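Local coordinates for protein Bug27 (Bordetella pertussis, PDB 2QPQ) that probably binds a small solute in the periplasm, as a Venus-flytrap receptor of the Bug family, for uptake by a tripartite tricarboxylate-type transporter, at residues V53-V58 with L85-K90; P9-V14 with A59-D64; S74-P79 with D287-L292; M24-I29 with L68-S73. One frame throughout, in Å; residues are numbered along the deposited sequence.

Interaction 1. Residues V53-V58 with L85-K90; sequences VGARLV and LPFDPK
R56 and A55, consecutive residues of helix 52-59, meet the loop pair P86 and F87. Followed outward, the arginine changes partners. Its CB lies 4.0 Å from CD2 of the F87 ring. CG is anti to the backbone N (chi1 -168°), which sends the chain away from the ring and out along the loop, where CD comes within 4.1 Å of P86 CB. A bend at chi3 (-147°) then brings NE to 3.5 Å from P86 CB. Farther on, CZ and NH2 still lie near the same proline carbon, so the guanidinium lies obliquely beside P86 CB in van der Waals contact, with NE the nearest atom. Such a site suits arginine: its methylenes and flat head can cover the proline while the guanidinium stays at the surface.

The ring of F87 reaches the helix through its far end. A55 CB sits 3.5 Å from CZ, with CE2 almost as close, and CE2 also lies 3.8 Å from R56 N. The small side chain of A55 lets the ring come close to the helix backbone. One residue on, D88 closes an Asx turn, its OD1 accepting from K90 N.

F87 makes an edge-to-face stack with F93 of strand 93-109. P89 rests on helix 74-81, and K90 reaches helix 275-296 through a salt bridge to D287, so the loop lies among three helices.

Interaction 2. Residues P9-V14 with A59-D64; sequences PLDIIV and ADRAPD
D11 and R61 form a salt bridge at the surface of the parallel-stranded part of an alpha/beta domain of the Venus-flytrap fold. D11 belongs to strand 10-14, and R61 to the loop that leads from helix 52-59 to the neighbouring strand 67-72. The two side chains cross at about a right angle, yet their flat ends are turned almost into one plane: carboxylate and guanidinium lie only 19° apart. In this arrangement a single oxygen, OD2, faces both terminal nitrogens of the arginine.

The grip is uneven. R61 NH1 gives the shorter and straighter bond, 2.7 Å to D11 OD2, while the bond from NH2 to the same OD2 is weak, at 3.0 Å. The arginine chain bends at chi2 (-77°), which turns the guanidinium back toward the strand, and D11 holds CG anti to its backbone N, extending the carboxylate to meet it. Aspartate suits this surface position on the strand, being short enough to keep its charge close; arginine has the length to span the 10.3 Å from R61 CA to D11 CA.

NH1 is also hydrogen-bonded to S67 OG at the start of strand 67-72, while D11 OD1 lies close to E44 OE2 of strand 41-45, a like-charged neighbour whose effect the arginine would probably offset. At the bridge itself, OD2 sits in the guanidinium plane and receives NH1 on its anti side, 15° out of the carboxylate plane.

Interaction 3. Residues S74-P79 with D287-L292; sequences SFAVNP and DRFSAL
F289 of helix 275-296 fills the tight half of this contact by pressing its ring against A76 and V77 of helix 74-81. CD2 does most of the touching: it lies 3.6 Å from V77 CG2 and 3.7 Å from A76 CB. The carbonyl carbon of A76 meets the ring at its edge, near the ring plane, whereas the valine methyl approaches obliquely. V77 keeps CG2 anti to its carbonyl carbon, and this branch is the one that reaches the ring. Residue types match the space: alanine admits the ring close to the helix backbone, and the branched valine gives it an apolar flank.

The other half is looser and polar. S290 OG comes no nearer to P79 than 4.2 Å, measured to P79 C, and a water links S290 OG to the carbonyl oxygens of A76 and V77. The water lies 2.6 Å from A76 O and 2.8 Å from S290 OG, with V77 O a longer, weak partner. P79 has no N-H for the helix bond at its position, and the helix is kinked there. A hydroxyl suits this side because it can bond the water.

The helix axes run 7.8 Å apart at closest approach and cross at -50°. Around the contact, A76 touches W229 of strand 227-235, V77 reaches L144 of helix 141-153, and L292 packs on that same helix.

Interaction 4. Residues M24-I29 with L68-S73; sequences MLARLI and LLMVNS
M70 of strand 67-72 packs against L25, A26 and I29 of helix 21-35, a helix covering one face of the sheet in an alpha/beta domain of the Venus-flytrap fold. The helix runs at 141° to the strand, with axes 9.2 Å apart at closest approach.

Along the strand, L68 and L69 come first: L68 touches L10 of the adjacent strand 10-14, while L69 packs on I13 of the same strand. M70 then points at the helix and accounts for all the side-chain contacts of the pair, while its backbone bonds to I13 and T15. With CG anti to the backbone N (chi1 -175°) the chain leaves the strand, and a bend at chi2 (88°) folds it along the helix surface. CG lies 3.7 Å from A26 CB, SD follows at 3.8 Å from the same methyl, and CE reaches L25 CB, 3.8 Å away. Methionine suits the task because its unbranched, pliable chain can lie along the surface from one residue to the next, and alanine at 26 lets the backbones approach to 6.3 Å between A26 CA and M70 CA.

S73 ends the segment in a bond between its OG and N of W229, a residue of strand 227-235, with which strand 67-72 pairs in antiparallel fashion.

On the helix side, I29 sits one turn past L25 and makes a looser contact: its CD1 stops 4.4 Å from M70 SD.

In the fold
From the N terminus, strand 10-14 enters interaction 2, whose loop is closed only when the chain returns at residues 59-64. Within that span begin interaction 4, from helix 21-35, and interaction 1, from helix 52-59; the former closes at strand 67-72 and the latter at residues 85-90, so all three cross one another. Strands 10-14 and 67-72 are neighbours in the sheet, joining interactions 2 and 4. Interaction 3 opens at helix 74-81, after interaction 4 has closed, crosses interaction 1, and spans over 200 residues to helix 275-296, bringing the C-terminal helix back beside helix 74-81. Packing of P89 on P79 links interactions 1 and 3.

Interaction 1. Residues V53-V58 with L85-K90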
# COMPACT_ATOMS: atom_id res chain seq x y z
N VAL A 53 8.74 13.75 1.65
CA VAL A 53 9.75 14.56 0.96
C VAL A 53 9.35 14.61 -0.50
O VAL A 53 9.27 15.69 -1.09
CB VAL A 53 11.20 14.04 1.16
CG1 VAL A 53 12.24 14.70 0.17
CG2 VAL A 53 11.64 14.21 2.65
N GLY A 54 9.09 13.44 -1.08
CA GLY A 54 8.68 13.37 -2.48
C GLY A 54 7.37 14.12 -2.72
O GLY A 54 7.23 14.78 -3.74
N ALA A 55 6.41 13.98 -1.80
CA ALA A 55 5.13 14.65 -1.94
C ALA A 55 5.31 16.18 -1.95
O ALA A 55 4.78 16.87 -2.81
CB ALA A 55 4.11 14.20 -0.82
N ARG A 56 6.11 16.72 -1.02
CA ARG A 56 6.29 18.17 -0.96
C ARG A 56 6.95 18.67 -2.25
O ARG A 56 6.60 19.72 -2.78
CB ARG A 56 7.17 18.53 0.24
CG ARG A 56 7.18 20.05 0.54
CD ARG A 56 8.31 20.36 1.49
NE ARG A 56 7.99 21.48 2.39
CZ ARG A 56 8.84 21.98 3.28
NH1 ARG A 56 10.06 21.47 3.39
NH2 ARG A 56 8.47 23.00 4.07
N LEU A 57 7.89 17.89 -2.78
CA LEU A 57 8.57 18.21 -4.00
C LEU A 57 7.55 18.36 -5.15
O LEU A 57 7.52 19.39 -5.83
CB LEU A 57 9.59 17.12 -4.33
CG LEU A 57 10.47 17.29 -5.58
CD1 LEU A 57 11.33 18.54 -5.43
CD2 LEU A 57 11.36 16.09 -5.80
N VAL A 58 6.73 17.33 -5.37
CA VAL A 58 5.73 17.42 -6.42
C VAL A 58 4.69 18.52 -6.19
O VAL A 58 4.28 19.15 -7.15
CB VAL A 58 5.06 16.04 -6.70
CG1 VAL A 58 3.99 16.13 -7.80
CG2 VAL A 58 6.17 15.06 -7.14
N LEU A 85 2.27 18.21 8.60
CA LEU A 85 2.48 17.93 7.17
C LEU A 85 2.70 19.21 6.41
O LEU A 85 1.91 20.12 6.54
CB LEU A 85 1.24 17.22 6.63
CG LEU A 85 1.33 16.16 5.54
CD1 LEU A 85 2.18 15.05 6.01
CD2 LEU A 85 -0.08 15.72 5.21
N PRO A 86 3.76 19.28 5.59
CA PRO A 86 4.18 20.49 4.89
C PRO A 86 3.40 20.81 3.59
O PRO A 86 3.87 21.58 2.74
CB PRO A 86 5.65 20.20 4.59
CG PRO A 86 5.68 18.69 4.37
CD PRO A 86 4.60 18.11 5.26
N PHE A 87 2.20 20.23 3.45
CA PHE A 87 1.35 20.43 2.28
C PHE A 87 -0.07 20.07 2.66
O PHE A 87 -0.32 19.49 3.73
CB PHE A 87 1.81 19.60 1.07
CG PHE A 87 2.14 18.16 1.42
CD1 PHE A 87 1.11 17.23 1.60
CD2 PHE A 87 3.44 17.76 1.57
CE1 PHE A 87 1.41 15.88 1.92
CE2 PHE A 87 3.74 16.42 1.93
CZ PHE A 87 2.71 15.51 2.11
N ASP A 88 -1.01 20.40 1.80
CA ASP A 88 -2.41 20.01 1.99
C ASP A 88 -2.59 18.75 1.13
O ASP A 88 -2.58 18.83 -0.09
CB ASP A 88 -3.33 21.11 1.51
CG ASP A 88 -4.81 20.78 1.73
OD1 ASP A 88 -5.23 19.60 1.76
OD2 ASP A 88 -5.60 21.72 1.85
N PRO A 89 -2.76 17.59 1.77
CA PRO A 89 -2.75 16.32 1.04
C PRO A 89 -3.99 16.14 0.16
O PRO A 89 -3.99 15.28 -0.75
CB PRO A 89 -2.74 15.27 2.17
CG PRO A 89 -3.54 15.95 3.27
CD PRO A 89 -3.08 17.40 3.20
N LYS A 90 -5.04 16.92 0.40
CA LYS A 90 -6.18 16.95 -0.51
C LYS A 90 -6.01 18.03 -1.60
O LYS A 90 -6.06 17.72 -2.78
CB LYS A 90 -7.49 17.11 0.24
CG LYS A 90 -7.73 15.95 1.21
CD LYS A 90 -9.13 16.01 1.74
CE LYS A 90 -9.36 14.94 2.77
NZ LYS A 90 -10.71 15.18 3.42

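Interaction 2. Residues P9-V14 with A59-D64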
# COMPACT_ATOMS: atom_id res chain seq x y z
N PRO A 9 11.13 15.13 -20.87
CA PRO A 9 10.90 13.96 -20.03
C PRO A 9 9.82 14.24 -18.98
O PRO A 9 9.65 15.39 -18.57
CB PRO A 9 12.24 13.76 -19.33
CG PRO A 9 13.26 14.35 -20.27
CD PRO A 9 12.56 15.53 -20.91
N LEU A 10 9.08 13.21 -18.60
CA LEU A 10 8.31 13.23 -17.36
C LEU A 10 9.26 12.91 -16.20
O LEU A 10 10.32 12.30 -16.38
CB LEU A 10 7.14 12.22 -17.40
CG LEU A 10 5.82 12.47 -18.13
CD1 LEU A 10 5.89 13.29 -19.39
CD2 LEU A 10 5.15 11.12 -18.37
N ASP A 11 8.90 13.37 -15.02
CA ASP A 11 9.69 13.13 -13.83
C ASP A 11 8.72 12.47 -12.86
O ASP A 11 7.77 13.09 -12.42
CB ASP A 11 10.18 14.46 -13.29
CG ASP A 11 11.09 14.32 -12.07
OD1 ASP A 11 11.63 13.19 -11.84
OD2 ASP A 11 11.28 15.34 -11.37
N ILE A 12 8.91 11.18 -12.59
CA ILE A 12 7.98 10.43 -11.76
C ILE A 12 8.72 10.26 -10.43
O ILE A 12 9.80 9.64 -10.39
CB ILE A 12 7.64 9.05 -12.38
CG1 ILE A 12 6.88 9.22 -13.71
CG2 ILE A 12 6.84 8.16 -11.42
CD1 ILE A 12 6.71 7.88 -14.44
N ILE A 13 8.15 10.81 -9.37
CA ILE A 13 8.83 10.82 -8.07
C ILE A 13 8.19 9.73 -7.24
O ILE A 13 6.98 9.75 -7.00
CB ILE A 13 8.72 12.20 -7.34
CG1 ILE A 13 9.28 13.38 -8.20
CG2 ILE A 13 9.38 12.11 -5.95
CD1 ILE A 13 10.70 13.20 -8.67
N VAL A 14 8.99 8.73 -6.87
CA VAL A 14 8.47 7.60 -6.12
C VAL A 14 8.64 7.84 -4.61
O VAL A 14 9.73 8.19 -4.18
CB VAL A 14 9.16 6.27 -6.53
CG1 VAL A 14 8.39 5.11 -5.94
CG2 VAL A 14 9.23 6.15 -8.05
N ALA A 59 4.21 18.70 -4.95
CA ALA A 59 3.27 19.81 -4.60
C ALA A 59 3.76 21.16 -5.13
O ALA A 59 2.95 22.05 -5.41
CB ALA A 59 3.07 19.87 -3.10
N ASP A 60 5.08 21.31 -5.21
CA ASP A 60 5.68 22.60 -5.59
C ASP A 60 6.03 22.69 -7.06
O ASP A 60 6.52 23.73 -7.51
CB ASP A 60 6.96 22.82 -4.75
CG ASP A 60 6.65 23.30 -3.34
OD1 ASP A 60 5.51 23.72 -3.04
OD2 ASP A 60 7.57 23.28 -2.50
N ARG A 61 5.84 21.62 -7.81
CA ARG A 61 6.09 21.65 -9.26
C ARG A 61 4.91 22.24 -10.03
O ARG A 61 3.78 22.29 -9.50
CB ARG A 61 6.35 20.22 -9.79
CG ARG A 61 7.65 19.58 -9.30
CD ARG A 61 8.91 20.12 -10.04
NE ARG A 61 10.11 19.41 -9.55
CZ ARG A 61 10.54 18.23 -10.00
NH1 ARG A 61 9.93 17.59 -10.99
NH2 ARG A 61 11.65 17.69 -9.47
N ALA A 62 5.20 22.67 -11.27
CA ALA A 62 4.20 23.22 -12.16
C ALA A 62 3.10 22.18 -12.39
O ALA A 62 3.37 20.98 -12.43
CB ALA A 62 4.83 23.63 -13.52
N PRO A 63 1.85 22.64 -12.51
CA PRO A 63 0.72 21.73 -12.78
C PRO A 63 0.54 21.45 -14.27
O PRO A 63 -0.54 21.72 -14.86
CB PRO A 63 -0.46 22.51 -12.23
CG PRO A 63 -0.07 24.00 -12.55
CD PRO A 63 1.43 24.07 -12.37
N ASP A 64 1.60 20.94 -14.90
CA ASP A 64 1.65 20.84 -16.38
C ASP A 64 1.70 19.39 -16.85
O ASP A 64 1.70 19.09 -18.06
CB ASP A 64 2.81 21.64 -16.94
CG ASP A 64 4.14 21.28 -16.30
OD1 ASP A 64 4.26 20.30 -15.52
OD2 ASP A 64 5.11 21.99 -16.59

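Interaction 3. Residues S74-P79 with D287-L292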
# COMPACT_ATOMS: atom_id res chain seq x y z
N SER A 74 -0.16 4.57 1.94
CA SER A 74 0.63 5.34 2.89
C SER A 74 0.38 6.84 2.75
O SER A 74 0.30 7.55 3.74
CB SER A 74 2.14 5.08 2.70
OG SER A 74 2.51 3.72 3.02
N PHE A 75 0.27 7.32 1.51
CA PHE A 75 -0.04 8.74 1.27
C PHE A 75 -1.30 9.16 2.05
O PHE A 75 -1.38 10.29 2.58
CB PHE A 75 -0.19 9.00 -0.25
CG PHE A 75 -0.56 10.43 -0.59
CD1 PHE A 75 0.44 11.36 -0.89
CD2 PHE A 75 -1.90 10.85 -0.58
CE1 PHE A 75 0.11 12.72 -1.23
CE2 PHE A 75 -2.24 12.22 -0.88
CZ PHE A 75 -1.20 13.12 -1.24
N ALA A 76 -2.31 8.30 2.07
CA ALA A 76 -3.55 8.63 2.80
C ALA A 76 -3.42 8.46 4.31
O ALA A 76 -4.23 9.01 5.07
CB ALA A 76 -4.74 7.84 2.26
N VAL A 77 -2.43 7.68 4.76
CA VAL A 77 -2.17 7.50 6.19
C VAL A 77 -1.44 8.69 6.79
O VAL A 77 -1.67 9.08 7.95
CB VAL A 77 -1.34 6.21 6.49
CG1 VAL A 77 -1.08 6.06 8.00
CG2 VAL A 77 -2.06 4.97 5.96
N ASN A 78 -0.56 9.27 6.00
CA ASN A 78 0.33 10.31 6.51
C ASN A 78 -0.30 11.54 7.16
O ASN A 78 0.24 12.03 8.16
CB ASN A 78 1.34 10.72 5.43
CG ASN A 78 2.41 9.67 5.18
OD1 ASN A 78 3.18 9.77 4.23
ND2 ASN A 78 2.48 8.67 6.02
N PRO A 79 -1.42 12.07 6.60
CA PRO A 79 -1.99 13.25 7.22
C PRO A 79 -2.39 13.02 8.69
O PRO A 79 -2.26 13.95 9.46
CB PRO A 79 -3.19 13.60 6.31
CG PRO A 79 -2.77 12.99 4.95
CD PRO A 79 -2.18 11.71 5.38
N ASP A 287 -9.63 10.40 5.22
CA ASP A 287 -10.61 10.58 6.31
C ASP A 287 -10.68 9.34 7.20
O ASP A 287 -10.67 9.43 8.40
CB ASP A 287 -11.99 10.91 5.72
CG ASP A 287 -12.05 12.32 5.08
OD1 ASP A 287 -11.14 13.17 5.32
OD2 ASP A 287 -13.04 12.58 4.36
N ARG A 288 -10.73 8.19 6.57
CA ARG A 288 -10.87 6.93 7.28
C ARG A 288 -9.62 6.60 8.12
O ARG A 288 -9.73 6.18 9.28
CB ARG A 288 -11.16 5.85 6.24
CG ARG A 288 -10.97 4.45 6.68
CD ARG A 288 -10.69 3.65 5.44
NE ARG A 288 -10.70 2.25 5.80
CZ ARG A 288 -10.19 1.29 5.06
NH1 ARG A 288 -9.56 1.57 3.92
NH2 ARG A 288 -10.30 0.05 5.49
N PHE A 289 -8.45 6.81 7.53
CA PHE A 289 -7.20 6.47 8.23
C PHE A 289 -6.99 7.45 9.35
O PHE A 289 -6.52 7.08 10.42
CB PHE A 289 -6.00 6.48 7.27
CG PHE A 289 -6.03 5.36 6.27
CD1 PHE A 289 -6.65 4.15 6.61
CD2 PHE A 289 -5.46 5.49 5.01
CE1 PHE A 289 -6.70 3.11 5.72
CE2 PHE A 289 -5.47 4.40 4.08
CZ PHE A 289 -6.10 3.23 4.44
N SER A 290 -7.38 8.71 9.13
CA SER A 290 -7.18 9.73 10.17
C SER A 290 -8.01 9.39 11.39
O SER A 290 -7.57 9.59 12.54
CB SER A 290 -7.53 11.12 9.64
OG SER A 290 -6.36 11.64 9.03
N ALA A 291 -9.21 8.88 11.14
CA ALA A 291 -10.11 8.46 12.21
C ALA A 291 -9.52 7.30 13.05
O ALA A 291 -9.52 7.32 14.30
CB ALA A 291 -11.46 8.06 11.62
N LEU A 292 -9.01 6.29 12.35
CA LEU A 292 -8.34 5.16 12.98
C LEU A 292 -7.12 5.57 13.79
O LEU A 292 -6.98 5.15 14.93
CB LEU A 292 -7.93 4.12 11.92
CG LEU A 292 -7.17 2.88 12.43
CD1 LEU A 292 -8.01 2.08 13.45
CD2 LEU A 292 -6.76 2.03 11.23
O HOH W 1 -4.65 10.08 7.45

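Interaction 4. Residues M24-I29 with L68-S73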
# COMPACT_ATOMS: atom_id res chain seq x y z
N MET A 24 8.36 -0.63 -8.00
CA MET A 24 8.31 -1.61 -9.11
C MET A 24 7.30 -1.12 -10.18
O MET A 24 7.59 -1.12 -11.38
CB MET A 24 7.86 -2.97 -8.55
CG MET A 24 7.67 -4.06 -9.62
SD MET A 24 6.06 -4.09 -10.44
CE MET A 24 5.01 -4.86 -9.19
N LEU A 25 6.11 -0.74 -9.73
CA LEU A 25 5.09 -0.24 -10.64
C LEU A 25 5.49 1.07 -11.33
O LEU A 25 5.28 1.22 -12.53
CB LEU A 25 3.78 -0.08 -9.90
CG LEU A 25 3.10 -1.34 -9.37
CD1 LEU A 25 2.04 -0.96 -8.31
CD2 LEU A 25 2.47 -2.15 -10.56
N ALA A 26 6.05 2.01 -10.58
CA ALA A 26 6.55 3.24 -11.20
C ALA A 26 7.58 2.94 -12.30
O ALA A 26 7.49 3.47 -13.41
CB ALA A 26 7.12 4.23 -10.12
N ARG A 27 8.53 2.05 -12.03
CA ARG A 27 9.57 1.71 -13.00
C ARG A 27 9.00 0.92 -14.20
O ARG A 27 9.46 1.12 -15.34
CB ARG A 27 10.74 0.96 -12.31
CG ARG A 27 11.46 1.89 -11.37
CD ARG A 27 12.64 1.27 -10.67
NE ARG A 27 13.24 2.28 -9.78
CZ ARG A 27 14.12 3.20 -10.16
NH1 ARG A 27 14.52 3.25 -11.44
NH2 ARG A 27 14.60 4.06 -9.26
N LEU A 28 7.98 0.08 -13.93
CA LEU A 28 7.29 -0.67 -15.00
C LEU A 28 6.57 0.32 -15.93
O LEU A 28 6.73 0.27 -17.17
CB LEU A 28 6.35 -1.74 -14.41
CG LEU A 28 5.49 -2.72 -15.23
CD1 LEU A 28 6.36 -3.68 -16.02
CD2 LEU A 28 4.58 -3.53 -14.34
N ILE A 29 5.77 1.21 -15.34
CA ILE A 29 5.12 2.30 -16.08
C ILE A 29 6.13 3.14 -16.86
O ILE A 29 5.95 3.38 -18.07
CB ILE A 29 4.22 3.21 -15.15
CG1 ILE A 29 3.02 2.45 -14.63
CG2 ILE A 29 3.70 4.48 -15.89
CD1 ILE A 29 2.43 3.09 -13.33
N LEU A 68 5.08 13.97 -11.61
CA LEU A 68 4.08 13.07 -11.05
C LEU A 68 4.63 12.45 -9.77
O LEU A 68 5.85 12.39 -9.57
CB LEU A 68 3.74 11.95 -12.05
CG LEU A 68 3.08 12.33 -13.38
CD1 LEU A 68 4.18 12.57 -14.38
CD2 LEU A 68 2.21 11.14 -13.84
N LEU A 69 3.73 12.01 -8.91
CA LEU A 69 4.09 11.40 -7.65
C LEU A 69 3.54 9.99 -7.65
O LEU A 69 2.34 9.81 -7.81
CB LEU A 69 3.48 12.20 -6.48
CG LEU A 69 3.99 11.70 -5.12
CD1 LEU A 69 5.48 12.09 -4.89
CD2 LEU A 69 3.07 12.28 -4.02
N MET A 70 4.42 9.00 -7.53
CA MET A 70 3.95 7.61 -7.40
C MET A 70 3.68 7.32 -5.93
O MET A 70 4.58 7.43 -5.11
CB MET A 70 4.99 6.60 -7.93
CG MET A 70 4.38 5.18 -7.87
SD MET A 70 3.46 4.81 -9.41
CE MET A 70 2.53 3.38 -8.91
N VAL A 71 2.44 6.98 -5.61
CA VAL A 71 1.97 6.81 -4.23
C VAL A 71 1.41 5.42 -3.97
O VAL A 71 0.95 4.71 -4.89
CB VAL A 71 0.88 7.90 -3.82
CG1 VAL A 71 1.49 9.32 -3.85
CG2 VAL A 71 -0.42 7.87 -4.77
N ASN A 72 1.38 5.06 -2.70
CA ASN A 72 0.48 4.01 -2.28
C ASN A 72 -0.38 4.54 -1.13
O ASN A 72 -0.30 5.72 -0.78
CB ASN A 72 1.25 2.74 -1.90
CG ASN A 72 2.25 2.96 -0.78
OD1 ASN A 72 3.46 2.86 -0.99
ND2 ASN A 72 1.76 3.25 0.39
N SER A 73 -1.22 3.68 -0.57
CA SER A 73 -2.11 4.05 0.55
C SER A 73 -1.45 4.81 1.70
O SER A 73 -2.11 5.64 2.33
CB SER A 73 -2.83 2.80 1.08
OG SER A 73 -3.74 2.37 0.10